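Local coordinates for protein sortase, SrtB family (Streptococcus pneumoniae PCS8235, PDB 4Y4Q) that probably catalyses the transpeptidation that joins pilin subunits during type II pilus assembly, at residues E171-D176 with L201-H206; V175-F180 with N230-V235. One frame throughout, in Å; residues are numbered along the deposited sequence.

Contact 1: residues E171-D176 with L201-H206; sequences EMLEVD and LSVAMH
Met172 pairs with Met205 and His206 in a classic beta bulge, where the chain leaving helix 190-202 docks antiparallel on strand 163-176. The helix belongs to the connection between strands 163-176 and 218-225, a helix-bearing insertion characteristic of class B sortases. Met172 N donates to His206 O at 2.9 Å. In return, Met172 O accepts two bonds, from Met205 N at 2.8 Å and from His206 N at 3.1 Å. The first of these donors lies in the carbonyl plane and the second is tilted from it. Further along, one water links Glu174 N to Val203 O, where the two chains have diverged.

The side chains of Met172 and Met205 run alongside each other in the same direction. Met172 bends at chi2 (-90°), and its CE lies tightly against Met205 CB at 3.5 Å. The same methyl approaches the His206 ring obliquely. That ring is anchored through NE2 on Ala145 O. On the other face, Leu173 CD2 touches Val203 CG2 at 3.6 Å. The extended chain of Glu171 carries its carboxylate across to Ala204 and Leu201. There it lies against carbon, with Glu171 OE2 3.3 Å from Ala204 CB and OE1 beside Leu201 CD2. The polar grip is therefore backbone-made and centres on Met172 O, which accepts two hydrogen bonds, while the side chains add van der Waals contact, including that of the Glu171 carboxylate with carbon.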
loop_
_atom_site.group_PDB
_atom_site.type_symbol
_atom_site.label_atom_id
_atom_site.label_comp_id
_atom_site.label_asym_id
_atom_site.label_seq_id
_atom_site.Cartn_x
_atom_site.Cartn_y
_atom_site.Cartn_z
ATOM N N GLU A 171 3.303 -6.131 -8.075
ATOM C CA GLU A 171 4.743 -5.993 -7.869
ATOM C C GLU A 171 5.171 -6.058 -6.406
ATOM O O GLU A 171 4.461 -5.565 -5.517
ATOM C CB GLU A 171 5.265 -4.685 -8.510
ATOM C CG GLU A 171 6.714 -4.389 -8.155
ATOM C CD GLU A 171 7.330 -3.214 -8.918
ATOM O OE1 GLU A 171 6.689 -2.668 -9.847
ATOM O OE2 GLU A 171 8.475 -2.841 -8.576
ATOM N N MET A 172 6.328 -6.673 -6.157
ATOM C CA MET A 172 7.012 -6.494 -4.873
ATOM C C MET A 172 8.421 -5.978 -5.140
ATOM O O MET A 172 9.101 -6.421 -6.083
ATOM C CB MET A 172 7.095 -7.814 -4.097
ATOM C CG MET A 172 7.291 -7.653 -2.584
ATOM S SD MET A 172 9.009 -7.577 -2.015
ATOM C CE MET A 172 9.752 -8.553 -3.253
ATOM N N LEU A 173 8.882 -5.052 -4.313
ATOM C CA LEU A 173 10.253 -4.613 -4.482
ATOM C C LEU A 173 10.852 -4.304 -3.143
ATOM O O LEU A 173 10.114 -4.103 -2.173
ATOM C CB LEU A 173 10.344 -3.412 -5.437
ATOM C CG LEU A 173 9.510 -2.135 -5.285
ATOM C CD1 LEU A 173 9.792 -1.476 -3.991
ATOM C CD2 LEU A 173 9.907 -1.147 -6.362
ATOM N N GLU A 174 12.180 -4.266 -3.093
ATOM C CA GLU A 174 12.900 -3.834 -1.901
ATOM C C GLU A 174 13.733 -2.624 -2.281
ATOM O O GLU A 174 14.373 -2.614 -3.336
ATOM C CB GLU A 174 13.791 -4.967 -1.357
ATOM C CG GLU A 174 12.991 -6.181 -0.841
ATOM C CD GLU A 174 13.865 -7.361 -0.407
ATOM O OE1 GLU A 174 15.100 -7.322 -0.621
ATOM O OE2 GLU A 174 13.310 -8.338 0.146
ATOM N N VAL A 175 13.716 -1.600 -1.434
ATOM C CA VAL A 175 14.398 -0.343 -1.737
ATOM C C VAL A 175 14.935 0.253 -0.462
ATOM O O VAL A 175 14.588 -0.193 0.636
ATOM C CB VAL A 175 13.420 0.705 -2.319
ATOM C CG1 VAL A 175 12.931 0.300 -3.694
ATOM C CG2 VAL A 175 12.239 0.896 -1.370
ATOM N N ASP A 176 15.762 1.279 -0.608
ATOM C CA ASP A 176 16.237 2.038 0.534
ATOM C C ASP A 176 15.178 3.076 0.893
ATOM O O ASP A 176 14.407 3.503 0.033
ATOM C CB ASP A 176 17.554 2.716 0.201
ATOM C CG ASP A 176 17.950 3.738 1.233
ATOM O OD1 ASP A 176 18.559 3.333 2.249
ATOM O OD2 ASP A 176 17.644 4.942 1.032
ATOM N N LEU A 201 8.537 -0.556 -12.177
ATOM C CA LEU A 201 8.579 -1.915 -12.690
ATOM C C LEU A 201 10.009 -2.421 -12.912
ATOM O O LEU A 201 10.299 -3.592 -12.673
ATOM C CB LEU A 201 7.755 -2.016 -13.981
ATOM C CG LEU A 201 6.246 -1.845 -13.749
ATOM C CD1 LEU A 201 5.481 -1.602 -15.053
ATOM C CD2 LEU A 201 5.676 -3.062 -13.003
ATOM N N SER A 202 10.908 -1.544 -13.353
ATOM C CA SER A 202 12.256 -1.982 -13.716
ATOM C C SER A 202 13.073 -2.458 -12.517
ATOM O O SER A 202 14.025 -3.213 -12.684
ATOM C CB SER A 202 13.020 -0.882 -14.476
ATOM O OG SER A 202 13.207 0.268 -13.671
ATOM N N VAL A 203 12.711 -2.016 -11.315
ATOM C CA VAL A 203 13.453 -2.406 -10.114
ATOM C C VAL A 203 12.701 -3.460 -9.282
ATOM O O VAL A 203 13.034 -3.710 -8.116
ATOM C CB VAL A 203 13.797 -1.177 -9.242
ATOM C CG1 VAL A 203 14.697 -0.210 -10.019
ATOM C CG2 VAL A 203 12.529 -0.468 -8.796
ATOM N N ALA A 204 11.698 -4.085 -9.896
ATOM C CA ALA A 204 10.863 -5.063 -9.203
ATOM C C ALA A 204 11.672 -6.290 -8.795
ATOM O O ALA A 204 12.532 -6.737 -9.552
ATOM C CB ALA A 204 9.715 -5.482 -10.095
ATOM N N MET A 205 11.404 -6.840 -7.611
ATOM C CA MET A 205 11.988 -8.129 -7.239
ATOM C C MET A 205 11.086 -9.251 -7.760
ATOM O O MET A 205 11.566 -10.286 -8.227
ATOM C CB MET A 205 12.193 -8.228 -5.728
ATOM C CG MET A 205 12.567 -9.642 -5.255
ATOM S SD MET A 205 13.143 -9.714 -3.547
ATOM C CE MET A 205 13.750 -11.406 -3.460
ATOM N N HIS A 206 9.773 -9.043 -7.668
ATOM C CA HIS A 206 8.809 -9.877 -8.390
ATOM C C HIS A 206 7.777 -8.947 -9.032
ATOM O O HIS A 206 7.502 -7.859 -8.515
ATOM C CB HIS A 206 8.096 -10.863 -7.446
ATOM C CG HIS A 206 9.023 -11.789 -6.715
ATOM N ND1 HIS A 206 9.711 -12.805 -7.344
ATOM C CD2 HIS A 206 9.374 -11.849 -5.408
ATOM C CE1 HIS A 206 10.450 -13.450 -6.456
ATOM N NE2 HIS A 206 10.260 -12.892 -5.273
HETATM O O HOH W 1 13.589 -5.100 -5.791
#

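Contact 2: residues V175-F180 with N230-V235; sequences VDAYDF and NGRHIV
Ala177 CB sits over the centre of the Arg232 guanidinium, 3.6 Å from CZ. The methyl covers one face of the flat group and also touches Arg232 CG. Arg232 is bent at chi2 (-69°), which folds its end back beside its own strand. There Arg232 NH1 donates to Gly231 O at 3.1 Å. The bond leaves in the guanidinium plane but meets the oxygen from above the carbonyl plane. Together, the methyl and this bond help fix how the group is turned.

The backbones form the last rungs of an antiparallel ladder between strands 163-176 and 231-240 of the sortase beta-barrel. Val175 and Arg232 make a hydrogen-bonded pair, with Arg232 N to Val175 O at 2.9 Å the shorter of its two bonds. Asp176 and Gly231 follow as a non-hydrogen-bonded pair. Ala177 N then reaches Asn230 O at 2.8 Å, although its N-H is bent well off line (130°). A type I turn from Asp176 to Asp179 starts at the last paired residue. Asp176 OD2 accepts from Tyr178 N at 2.7 Å, closing an Asx turn.

Asn230 OD1 stands over the centre of the Tyr178 ring, with amide and ring planes 67° apart. Asn230 is poorly ordered, which makes this approach less certain. The Val175 and Ile234 side chains cross at about a right angle, with Val175 CG2 3.8 Å from Ile234 CD1, and both also touch Tyr183.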
loop_
_atom_site.group_PDB
_atom_site.type_symbol
_atom_site.label_atom_id
_atom_site.label_comp_id
_atom_site.label_asym_id
_atom_site.label_seq_id
_atom_site.Cartn_x
_atom_site.Cartn_y
_atom_site.Cartn_z
ATOM N N VAL A 175 13.716 -1.600 -1.434
ATOM C CA VAL A 175 14.398 -0.343 -1.737
ATOM C C VAL A 175 14.935 0.253 -0.462
ATOM O O VAL A 175 14.588 -0.193 0.636
ATOM C CB VAL A 175 13.420 0.705 -2.319
ATOM C CG1 VAL A 175 12.931 0.300 -3.694
ATOM C CG2 VAL A 175 12.239 0.896 -1.370
ATOM N N ASP A 176 15.762 1.279 -0.608
ATOM C CA ASP A 176 16.237 2.038 0.534
ATOM C C ASP A 176 15.178 3.076 0.893
ATOM O O ASP A 176 14.407 3.503 0.033
ATOM C CB ASP A 176 17.554 2.716 0.201
ATOM C CG ASP A 176 17.950 3.738 1.233
ATOM O OD1 ASP A 176 18.559 3.333 2.249
ATOM O OD2 ASP A 176 17.644 4.942 1.032
ATOM N N ALA A 177 15.133 3.488 2.155
ATOM C CA ALA A 177 14.025 4.314 2.632
ATOM C C ALA A 177 14.082 5.725 2.065
ATOM O O ALA A 177 13.058 6.430 2.031
ATOM C CB ALA A 177 14.017 4.355 4.164
ATOM N N TYR A 178 15.283 6.136 1.647
ATOM C CA TYR A 178 15.499 7.464 1.096
ATOM C C TYR A 178 15.558 7.423 -0.434
ATOM O O TYR A 178 16.172 8.296 -1.057
ATOM C CB TYR A 178 16.777 8.094 1.680
ATOM C CG TYR A 178 16.768 8.146 3.193
ATOM C CD1 TYR A 178 15.568 8.143 3.895
ATOM C CD2 TYR A 178 17.951 8.172 3.920
ATOM C CE1 TYR A 178 15.543 8.172 5.279
ATOM C CE2 TYR A 178 17.933 8.203 5.311
ATOM C CZ TYR A 178 16.720 8.202 5.979
ATOM O OH TYR A 178 16.664 8.229 7.356
ATOM N N ASP A 179 14.920 6.421 -1.036
ATOM C CA ASP A 179 14.816 6.363 -2.496
ATOM C C ASP A 179 13.632 7.204 -2.984
ATOM O O ASP A 179 12.510 6.709 -3.125
ATOM C CB ASP A 179 14.667 4.922 -2.983
ATOM C CG ASP A 179 14.835 4.787 -4.496
ATOM O OD1 ASP A 179 14.566 5.764 -5.233
ATOM O OD2 ASP A 179 15.238 3.692 -4.948
ATOM N N PHE A 180 13.885 8.475 -3.257
ATOM C CA PHE A 180 12.809 9.383 -3.639
ATOM C C PHE A 180 12.247 9.078 -5.026
ATOM O O PHE A 180 11.150 9.499 -5.345
ATOM C CB PHE A 180 13.272 10.825 -3.507
ATOM C CG PHE A 180 13.810 11.144 -2.151
ATOM C CD1 PHE A 180 12.990 11.069 -1.034
ATOM C CD2 PHE A 180 15.140 11.489 -1.979
ATOM C CE1 PHE A 180 13.492 11.354 0.234
ATOM C CE2 PHE A 180 15.645 11.783 -0.715
ATOM C CZ PHE A 180 14.823 11.718 0.386
ATOM N N ASN A 230 17.799 0.903 7.129
ATOM C CA ASN A 230 17.087 1.777 6.269
ATOM C C ASN A 230 16.441 1.093 5.080
ATOM O O ASN A 230 15.933 1.745 4.216
ATOM C CB ASN A 230 17.964 2.927 5.852
ATOM C CG ASN A 230 17.274 4.232 6.032
ATOM O OD1 ASN A 230 17.216 5.031 5.128
ATOM N ND2 ASN A 230 16.691 4.424 7.185
ATOM N N GLY A 231 16.431 -0.227 5.074
ATOM C CA GLY A 231 15.724 -0.992 4.072
ATOM C C GLY A 231 14.226 -1.025 4.278
ATOM O O GLY A 231 13.761 -1.025 5.394
ATOM N N ARG A 232 13.483 -1.057 3.186
ATOM C CA ARG A 232 12.036 -1.177 3.224
ATOM C C ARG A 232 11.490 -2.231 2.248
ATOM O O ARG A 232 12.078 -2.497 1.235
ATOM C CB ARG A 232 11.380 0.161 2.904
ATOM C CG ARG A 232 11.702 1.299 3.830
ATOM C CD ARG A 232 11.123 1.143 5.206
ATOM N NE ARG A 232 11.338 2.313 6.042
ATOM C CZ ARG A 232 12.385 2.516 6.828
ATOM N NH1 ARG A 232 13.361 1.643 6.893
ATOM N NH2 ARG A 232 12.451 3.605 7.551
ATOM N N HIS A 233 10.327 -2.782 2.570
ATOM C CA HIS A 233 9.641 -3.728 1.690
ATOM C C HIS A 233 8.399 -3.050 1.131
ATOM O O HIS A 233 7.682 -2.384 1.883
ATOM C CB HIS A 233 9.153 -4.935 2.493
ATOM C CG HIS A 233 10.223 -5.907 2.869
ATOM N ND1 HIS A 233 11.033 -6.524 1.939
ATOM C CD2 HIS A 233 10.581 -6.408 4.074
ATOM C CE1 HIS A 233 11.853 -7.354 2.557
ATOM N NE2 HIS A 233 11.600 -7.303 3.851
ATOM N N ILE A 234 8.120 -3.225 -0.164
ATOM C CA ILE A 234 6.917 -2.651 -0.756
ATOM C C ILE A 234 6.159 -3.661 -1.615
ATOM O O ILE A 234 6.775 -4.381 -2.413
ATOM C CB ILE A 234 7.267 -1.423 -1.627
ATOM C CG1 ILE A 234 7.923 -0.317 -0.788
ATOM C CG2 ILE A 234 6.026 -0.883 -2.356
ATOM C CD1 ILE A 234 8.489 0.811 -1.626
ATOM N N VAL A 235 4.836 -3.750 -1.441
ATOM C CA VAL A 235 4.004 -4.405 -2.454
ATOM C C VAL A 235 3.177 -3.344 -3.151
ATOM O O VAL A 235 2.736 -2.385 -2.521
ATOM C CB VAL A 235 3.082 -5.565 -1.929
ATOM C CG1 VAL A 235 3.901 -6.712 -1.423
ATOM C CG2 VAL A 235 2.124 -5.088 -0.872
#

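Contacts 1 and 2 lie on the two edges of strand 163-176, their centres about 10 Å apart. The end of segment 201-206, at His206, pairs along one edge and strand 231-240 along the other, so one sheet runs through both contacts. The residues between the two pairings are tied across as well: Leu173 N probably donates to Ile234 O at 2.9 Å. Glu174 OE2 packs close to His233 CE1. The segments overlap at Val175 and Asp176, but only contact 2 uses these residues. Strand 231-240 also pairs with strand 218-225. In sortases generally, these two barrel strands carry the catalytic cysteine and arginine, so contact 2 probably lies nearer the active-site region than contact 1.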